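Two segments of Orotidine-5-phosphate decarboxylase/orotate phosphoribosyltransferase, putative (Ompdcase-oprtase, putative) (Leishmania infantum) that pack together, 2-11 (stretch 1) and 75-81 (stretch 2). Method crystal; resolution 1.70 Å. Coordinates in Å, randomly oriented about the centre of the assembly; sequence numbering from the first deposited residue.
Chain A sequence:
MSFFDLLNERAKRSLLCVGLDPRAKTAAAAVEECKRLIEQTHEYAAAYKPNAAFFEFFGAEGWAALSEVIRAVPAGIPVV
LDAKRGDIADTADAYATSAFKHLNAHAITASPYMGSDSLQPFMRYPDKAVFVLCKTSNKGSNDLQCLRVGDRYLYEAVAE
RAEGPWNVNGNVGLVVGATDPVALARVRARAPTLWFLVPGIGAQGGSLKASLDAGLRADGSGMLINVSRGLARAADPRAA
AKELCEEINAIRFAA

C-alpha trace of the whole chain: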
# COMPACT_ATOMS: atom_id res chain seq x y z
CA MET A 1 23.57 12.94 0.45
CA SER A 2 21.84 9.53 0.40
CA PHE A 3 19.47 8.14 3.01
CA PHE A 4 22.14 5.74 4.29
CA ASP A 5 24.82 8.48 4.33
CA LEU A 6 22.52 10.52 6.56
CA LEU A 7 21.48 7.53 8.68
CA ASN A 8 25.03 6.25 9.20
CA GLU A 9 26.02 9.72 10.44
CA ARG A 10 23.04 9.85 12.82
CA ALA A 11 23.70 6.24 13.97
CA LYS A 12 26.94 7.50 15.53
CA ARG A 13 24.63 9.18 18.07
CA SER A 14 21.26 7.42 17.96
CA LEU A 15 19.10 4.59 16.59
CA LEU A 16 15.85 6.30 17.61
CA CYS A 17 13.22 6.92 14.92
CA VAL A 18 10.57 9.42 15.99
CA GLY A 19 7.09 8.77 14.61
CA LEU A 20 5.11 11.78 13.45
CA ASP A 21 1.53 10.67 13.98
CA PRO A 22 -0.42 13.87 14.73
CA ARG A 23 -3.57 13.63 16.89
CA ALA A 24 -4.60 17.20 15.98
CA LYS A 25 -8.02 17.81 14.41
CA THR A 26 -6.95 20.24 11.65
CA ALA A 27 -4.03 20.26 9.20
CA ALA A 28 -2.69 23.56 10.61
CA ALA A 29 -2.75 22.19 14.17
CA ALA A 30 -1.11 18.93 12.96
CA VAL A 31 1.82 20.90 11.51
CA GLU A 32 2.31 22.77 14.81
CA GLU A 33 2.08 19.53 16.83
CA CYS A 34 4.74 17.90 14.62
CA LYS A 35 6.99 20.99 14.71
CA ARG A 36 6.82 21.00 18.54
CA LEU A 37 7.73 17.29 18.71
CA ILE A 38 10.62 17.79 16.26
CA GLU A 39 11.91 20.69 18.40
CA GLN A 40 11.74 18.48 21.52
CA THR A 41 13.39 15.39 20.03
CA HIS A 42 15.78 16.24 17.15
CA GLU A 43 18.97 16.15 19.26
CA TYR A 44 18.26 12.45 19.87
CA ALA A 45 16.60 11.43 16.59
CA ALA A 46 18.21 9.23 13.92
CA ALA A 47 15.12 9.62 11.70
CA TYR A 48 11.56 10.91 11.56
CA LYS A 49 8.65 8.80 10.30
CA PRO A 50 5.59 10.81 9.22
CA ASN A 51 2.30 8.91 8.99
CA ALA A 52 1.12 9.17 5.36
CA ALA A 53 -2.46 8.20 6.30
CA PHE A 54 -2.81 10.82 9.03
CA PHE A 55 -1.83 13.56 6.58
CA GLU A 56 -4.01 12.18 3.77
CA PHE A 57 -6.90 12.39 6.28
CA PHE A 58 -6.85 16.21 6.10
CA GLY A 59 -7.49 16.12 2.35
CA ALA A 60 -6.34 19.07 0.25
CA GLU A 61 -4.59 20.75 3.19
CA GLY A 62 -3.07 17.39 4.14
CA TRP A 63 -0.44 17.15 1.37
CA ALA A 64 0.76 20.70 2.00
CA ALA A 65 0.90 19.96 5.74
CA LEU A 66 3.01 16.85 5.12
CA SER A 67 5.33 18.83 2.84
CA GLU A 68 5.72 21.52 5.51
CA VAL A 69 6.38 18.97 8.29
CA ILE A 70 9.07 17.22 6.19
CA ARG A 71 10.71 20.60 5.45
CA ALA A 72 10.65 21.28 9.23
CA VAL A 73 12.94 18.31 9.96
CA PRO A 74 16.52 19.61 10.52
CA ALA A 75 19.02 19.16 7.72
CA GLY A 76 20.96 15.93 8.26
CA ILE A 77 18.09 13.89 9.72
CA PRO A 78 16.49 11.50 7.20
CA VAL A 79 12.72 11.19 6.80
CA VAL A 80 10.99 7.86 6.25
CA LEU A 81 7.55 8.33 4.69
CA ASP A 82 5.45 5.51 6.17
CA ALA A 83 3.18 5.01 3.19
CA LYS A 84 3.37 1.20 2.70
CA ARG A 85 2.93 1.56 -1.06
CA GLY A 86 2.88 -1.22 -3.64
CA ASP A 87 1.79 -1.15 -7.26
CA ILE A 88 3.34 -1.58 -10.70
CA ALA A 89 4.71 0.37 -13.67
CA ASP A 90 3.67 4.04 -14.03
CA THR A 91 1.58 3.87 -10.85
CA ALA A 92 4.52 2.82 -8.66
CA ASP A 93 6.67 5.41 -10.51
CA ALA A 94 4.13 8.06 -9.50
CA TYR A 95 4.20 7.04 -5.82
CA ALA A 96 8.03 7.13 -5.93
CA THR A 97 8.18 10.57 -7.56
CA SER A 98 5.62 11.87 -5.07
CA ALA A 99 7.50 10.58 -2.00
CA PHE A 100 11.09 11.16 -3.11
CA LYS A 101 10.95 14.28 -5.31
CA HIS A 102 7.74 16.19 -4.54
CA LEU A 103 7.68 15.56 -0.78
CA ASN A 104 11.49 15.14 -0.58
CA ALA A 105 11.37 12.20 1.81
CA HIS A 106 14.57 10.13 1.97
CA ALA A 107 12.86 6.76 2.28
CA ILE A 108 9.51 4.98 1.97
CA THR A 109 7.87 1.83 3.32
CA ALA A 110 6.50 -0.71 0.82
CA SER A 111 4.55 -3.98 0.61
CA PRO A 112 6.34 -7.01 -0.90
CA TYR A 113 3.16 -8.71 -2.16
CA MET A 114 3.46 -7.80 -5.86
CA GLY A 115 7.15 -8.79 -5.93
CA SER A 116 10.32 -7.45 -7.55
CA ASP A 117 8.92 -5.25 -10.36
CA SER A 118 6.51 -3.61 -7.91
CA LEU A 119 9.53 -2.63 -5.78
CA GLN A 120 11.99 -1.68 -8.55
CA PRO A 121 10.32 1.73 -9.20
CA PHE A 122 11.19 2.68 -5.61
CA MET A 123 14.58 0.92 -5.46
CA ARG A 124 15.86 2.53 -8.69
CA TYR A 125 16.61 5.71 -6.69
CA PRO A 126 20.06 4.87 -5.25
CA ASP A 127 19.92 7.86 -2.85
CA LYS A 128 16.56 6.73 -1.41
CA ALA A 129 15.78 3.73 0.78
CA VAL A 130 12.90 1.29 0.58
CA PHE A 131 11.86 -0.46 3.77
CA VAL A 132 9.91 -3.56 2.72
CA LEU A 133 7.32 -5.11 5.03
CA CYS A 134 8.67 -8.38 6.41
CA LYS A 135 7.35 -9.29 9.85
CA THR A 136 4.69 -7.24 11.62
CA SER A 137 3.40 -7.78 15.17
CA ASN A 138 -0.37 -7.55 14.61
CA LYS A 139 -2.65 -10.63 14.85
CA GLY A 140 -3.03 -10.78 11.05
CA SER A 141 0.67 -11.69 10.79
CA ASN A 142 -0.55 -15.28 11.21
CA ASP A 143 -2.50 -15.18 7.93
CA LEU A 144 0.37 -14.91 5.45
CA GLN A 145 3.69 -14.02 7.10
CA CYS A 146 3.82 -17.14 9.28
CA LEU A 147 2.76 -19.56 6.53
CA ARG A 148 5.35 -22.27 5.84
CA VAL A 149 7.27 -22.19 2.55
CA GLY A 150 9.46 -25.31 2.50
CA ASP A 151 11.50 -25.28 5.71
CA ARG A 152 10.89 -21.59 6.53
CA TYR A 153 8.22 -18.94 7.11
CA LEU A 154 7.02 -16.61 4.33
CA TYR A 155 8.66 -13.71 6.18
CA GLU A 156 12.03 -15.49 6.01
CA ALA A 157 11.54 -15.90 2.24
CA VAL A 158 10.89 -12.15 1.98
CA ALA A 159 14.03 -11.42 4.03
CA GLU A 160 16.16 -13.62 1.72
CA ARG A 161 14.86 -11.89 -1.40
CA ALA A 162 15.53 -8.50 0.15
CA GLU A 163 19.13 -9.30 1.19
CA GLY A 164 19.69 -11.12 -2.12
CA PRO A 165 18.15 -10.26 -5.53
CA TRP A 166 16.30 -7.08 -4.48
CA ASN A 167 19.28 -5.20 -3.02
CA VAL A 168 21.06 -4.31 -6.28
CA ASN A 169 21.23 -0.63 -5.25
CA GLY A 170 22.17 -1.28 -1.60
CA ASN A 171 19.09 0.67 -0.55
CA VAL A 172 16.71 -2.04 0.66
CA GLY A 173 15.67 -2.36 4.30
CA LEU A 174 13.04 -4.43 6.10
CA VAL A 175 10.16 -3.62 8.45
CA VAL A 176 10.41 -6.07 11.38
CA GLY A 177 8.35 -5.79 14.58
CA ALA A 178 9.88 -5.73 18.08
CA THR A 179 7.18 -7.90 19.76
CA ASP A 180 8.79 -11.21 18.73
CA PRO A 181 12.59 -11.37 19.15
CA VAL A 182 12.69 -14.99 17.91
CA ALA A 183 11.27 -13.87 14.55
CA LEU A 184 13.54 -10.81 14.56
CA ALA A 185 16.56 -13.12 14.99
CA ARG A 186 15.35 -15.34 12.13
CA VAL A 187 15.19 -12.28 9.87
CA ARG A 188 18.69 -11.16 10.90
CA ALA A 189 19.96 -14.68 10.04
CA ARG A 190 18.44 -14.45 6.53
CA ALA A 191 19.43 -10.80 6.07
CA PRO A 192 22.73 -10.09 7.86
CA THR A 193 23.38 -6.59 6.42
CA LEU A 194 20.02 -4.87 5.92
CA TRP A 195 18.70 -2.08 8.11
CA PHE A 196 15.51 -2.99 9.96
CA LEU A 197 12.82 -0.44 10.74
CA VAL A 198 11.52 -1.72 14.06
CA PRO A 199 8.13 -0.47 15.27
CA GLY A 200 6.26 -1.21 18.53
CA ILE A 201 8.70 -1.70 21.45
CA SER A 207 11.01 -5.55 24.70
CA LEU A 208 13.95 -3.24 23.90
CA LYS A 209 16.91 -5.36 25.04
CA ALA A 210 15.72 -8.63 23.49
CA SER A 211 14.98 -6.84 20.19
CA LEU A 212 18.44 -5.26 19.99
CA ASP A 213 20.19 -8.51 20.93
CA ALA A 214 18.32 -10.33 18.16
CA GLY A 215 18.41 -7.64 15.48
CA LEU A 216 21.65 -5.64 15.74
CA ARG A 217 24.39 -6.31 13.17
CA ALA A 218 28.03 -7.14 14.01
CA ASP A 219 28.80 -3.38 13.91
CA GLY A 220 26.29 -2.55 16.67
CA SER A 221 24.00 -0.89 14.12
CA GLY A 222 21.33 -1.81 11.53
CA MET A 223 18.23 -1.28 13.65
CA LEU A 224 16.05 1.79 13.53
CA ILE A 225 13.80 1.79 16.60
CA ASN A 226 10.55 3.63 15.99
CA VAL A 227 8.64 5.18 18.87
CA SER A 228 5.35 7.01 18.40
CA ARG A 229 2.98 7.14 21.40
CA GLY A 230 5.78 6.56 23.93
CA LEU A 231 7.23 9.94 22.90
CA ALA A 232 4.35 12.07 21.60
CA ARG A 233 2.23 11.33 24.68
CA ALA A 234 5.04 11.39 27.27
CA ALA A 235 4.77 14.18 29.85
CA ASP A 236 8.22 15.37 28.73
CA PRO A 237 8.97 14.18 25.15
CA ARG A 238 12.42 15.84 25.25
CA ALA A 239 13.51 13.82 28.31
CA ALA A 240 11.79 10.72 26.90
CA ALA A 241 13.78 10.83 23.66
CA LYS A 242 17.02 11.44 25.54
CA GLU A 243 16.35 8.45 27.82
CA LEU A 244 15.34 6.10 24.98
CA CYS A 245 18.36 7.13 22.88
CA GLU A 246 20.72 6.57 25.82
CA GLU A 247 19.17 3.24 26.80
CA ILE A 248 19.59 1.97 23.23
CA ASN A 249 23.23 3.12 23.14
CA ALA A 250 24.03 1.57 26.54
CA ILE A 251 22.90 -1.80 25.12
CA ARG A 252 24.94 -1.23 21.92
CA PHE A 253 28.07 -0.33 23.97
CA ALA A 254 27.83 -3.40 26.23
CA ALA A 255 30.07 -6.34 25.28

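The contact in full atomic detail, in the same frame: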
# COMPACT_ATOMS: atom_id res chain seq x y z
N SER A 2 22.81 10.63 0.43
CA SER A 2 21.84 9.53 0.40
C SER A 2 21.21 9.29 1.76
O SER A 2 21.70 9.77 2.79
CB SER A 2 22.51 8.23 -0.08
OG SER A 2 23.15 7.56 1.00
N PHE A 3 20.11 8.54 1.77
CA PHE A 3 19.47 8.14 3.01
C PHE A 3 20.45 7.46 3.96
O PHE A 3 20.51 7.79 5.15
CB PHE A 3 18.28 7.22 2.75
CG PHE A 3 17.70 6.63 4.00
CD1 PHE A 3 16.76 7.34 4.74
CD2 PHE A 3 18.13 5.39 4.47
CE1 PHE A 3 16.24 6.80 5.92
CE2 PHE A 3 17.60 4.85 5.64
CZ PHE A 3 16.65 5.57 6.36
N PHE A 4 21.21 6.50 3.44
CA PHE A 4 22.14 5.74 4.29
C PHE A 4 23.38 6.53 4.71
O PHE A 4 23.95 6.25 5.77
CB PHE A 4 22.47 4.37 3.69
CG PHE A 4 21.32 3.41 3.75
CD1 PHE A 4 20.93 2.85 4.97
CD2 PHE A 4 20.60 3.09 2.60
CE1 PHE A 4 19.84 1.98 5.03
CE2 PHE A 4 19.51 2.22 2.66
CZ PHE A 4 19.14 1.66 3.88
N ASP A 5 23.78 7.53 3.91
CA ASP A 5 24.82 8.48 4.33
C ASP A 5 24.35 9.29 5.54
O ASP A 5 25.10 9.47 6.51
CB ASP A 5 25.17 9.46 3.21
CG ASP A 5 25.96 8.82 2.08
OD1 ASP A 5 26.63 7.79 2.31
OD2 ASP A 5 25.91 9.38 0.96
N LEU A 6 23.11 9.76 5.47
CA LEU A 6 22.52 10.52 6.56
C LEU A 6 22.33 9.63 7.78
O LEU A 6 22.69 10.00 8.89
CB LEU A 6 21.20 11.17 6.14
CG LEU A 6 21.27 12.28 5.08
CD1 LEU A 6 19.88 12.58 4.55
CD2 LEU A 6 21.90 13.55 5.63
N LEU A 7 21.77 8.44 7.56
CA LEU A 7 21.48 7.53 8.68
C LEU A 7 22.74 7.04 9.38
O LEU A 7 22.79 6.99 10.61
CB LEU A 7 20.62 6.35 8.24
CG LEU A 7 20.11 5.44 9.37
CD1 LEU A 7 19.23 6.21 10.36
CD2 LEU A 7 19.35 4.26 8.78
N ASN A 8 23.76 6.67 8.60
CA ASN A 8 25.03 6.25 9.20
C ASN A 8 25.65 7.33 10.07
O ASN A 8 26.20 7.03 11.14
CB ASN A 8 26.02 5.75 8.15
CG ASN A 8 25.75 4.32 7.70
OD1 ASN A 8 25.18 3.52 8.45
ND2 ASN A 8 26.16 4.00 6.48
N GLU A 9 25.54 8.59 9.64
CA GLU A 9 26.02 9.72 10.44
C GLU A 9 25.21 9.84 11.73
O GLU A 9 25.78 9.98 12.80
CB GLU A 9 25.97 11.02 9.63
CG GLU A 9 26.41 12.28 10.40
CD GLU A 9 27.90 12.32 10.72
OE1 GLU A 9 28.27 13.09 11.62
OE2 GLU A 9 28.68 11.58 10.08
N ARG A 10 23.88 9.77 11.63
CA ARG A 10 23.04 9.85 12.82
C ARG A 10 23.26 8.66 13.76
O ARG A 10 23.18 8.82 14.97
CB ARG A 10 21.55 9.97 12.47
CG ARG A 10 21.18 11.22 11.66
CD ARG A 10 21.51 12.53 12.38
NE ARG A 10 20.72 12.74 13.59
CZ ARG A 10 20.83 13.81 14.37
NH1 ARG A 10 21.69 14.77 14.07
NH2 ARG A 10 20.06 13.93 15.45
N ALA A 11 23.53 7.48 13.19
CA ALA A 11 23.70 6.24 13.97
C ALA A 11 24.90 6.31 14.91
O ALA A 11 24.99 5.55 15.87
CB ALA A 11 23.78 5.02 13.07
N ALA A 75 18.11 19.71 8.70
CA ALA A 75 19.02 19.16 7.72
C ALA A 75 19.91 18.12 8.41
O ALA A 75 20.36 18.32 9.55
CB ALA A 75 19.87 20.26 7.08
N GLY A 76 20.13 17.00 7.73
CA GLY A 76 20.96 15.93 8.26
C GLY A 76 20.20 14.77 8.88
O GLY A 76 20.77 13.71 9.11
N ILE A 77 18.91 14.96 9.15
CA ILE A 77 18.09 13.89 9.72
C ILE A 77 17.14 13.35 8.64
O ILE A 77 16.28 14.08 8.15
CB ILE A 77 17.30 14.33 10.97
CG1 ILE A 77 18.23 15.01 11.99
CG2 ILE A 77 16.59 13.12 11.60
CD1 ILE A 77 17.50 15.65 13.19
N PRO A 78 17.30 12.06 8.29
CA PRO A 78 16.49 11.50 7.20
C PRO A 78 15.04 11.29 7.60
O PRO A 78 14.74 11.08 8.77
CB PRO A 78 17.18 10.18 6.90
CG PRO A 78 17.82 9.78 8.19
CD PRO A 78 18.22 11.07 8.86
N VAL A 79 14.16 11.35 6.61
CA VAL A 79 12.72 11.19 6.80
C VAL A 79 12.27 9.92 6.07
O VAL A 79 12.55 9.74 4.88
CB VAL A 79 11.95 12.41 6.25
CG1 VAL A 79 10.44 12.19 6.31
CG2 VAL A 79 12.33 13.68 7.03
N VAL A 80 11.59 9.05 6.81
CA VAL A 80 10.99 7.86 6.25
C VAL A 80 9.49 8.10 6.12
O VAL A 80 8.79 8.24 7.12
CB VAL A 80 11.23 6.63 7.15
CG1 VAL A 80 10.58 5.38 6.54
CG2 VAL A 80 12.73 6.41 7.39
N LEU A 81 8.98 8.18 4.89
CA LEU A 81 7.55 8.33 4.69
C LEU A 81 6.91 6.95 4.87
O LEU A 81 7.16 6.04 4.08
CB LEU A 81 7.23 8.92 3.31
CG LEU A 81 5.74 9.14 3.00
CD1 LEU A 81 5.08 10.13 3.97
CD2 LEU A 81 5.56 9.61 1.55
O HOH W 1 23.25 13.08 9.07

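No direct hydrogen bond joins the two segments; instead, one water links their backbones, donating to Leu6 O at 3.1 Å and to Gly76 O at 2.6 Å. Two carbonyl oxygens cannot bond to each other, so the water supplies the protons both lack. Gly76 O also lies against aliphatic carbon of the helix, 3.7 Å from Leu6 CD2 and 3.6 Å from Arg10 CD. With phi/psi of 100/-15, Gly76 adopts a conformation in which a CB would be jammed against the carbonyl oxygen of the preceding residue, so the backbone itself calls for glycine.

Much of the remaining contact is packing around Pro78, which has the largest area covered by the other segment. Its CA-to-CB bond points toward the helix, and the ring meets residues spaced along it: Pro78 CB is 3.6 Å from Phe3 CD1, Pro78 CD is 4.0 Å from Leu6 CB and 4.1 Å from Arg10 CG, and Pro78 CG is 4.4 Å from Leu7 CD1. Phe3 leaves its backbone sideways, but in the t rotamer its ring end comes nearer and extends the apolar contact to the strand, with Phe3 CE1 3.8 Å from Val80 CG2.

Arg10, m at chi1, chi2 and chi3, lays one face of its guanidinium over Ile77, with Arg10 CZ 3.7 Å from Ile77 CG1. The CA-to-CB bond of Ile77 points away from the helix, yet its side chain still receives this flat group. Arg10 NE and NH2 are hydrogen-bonded elsewhere in the structure.

At the start of the helix, Ser2 OG caps by accepting from Asp5 N at 3.0 Å; a weak reciprocal bond runs from Ser2 N to Asp5 OD2 at 3.4 Å. Neither residue touches the second segment.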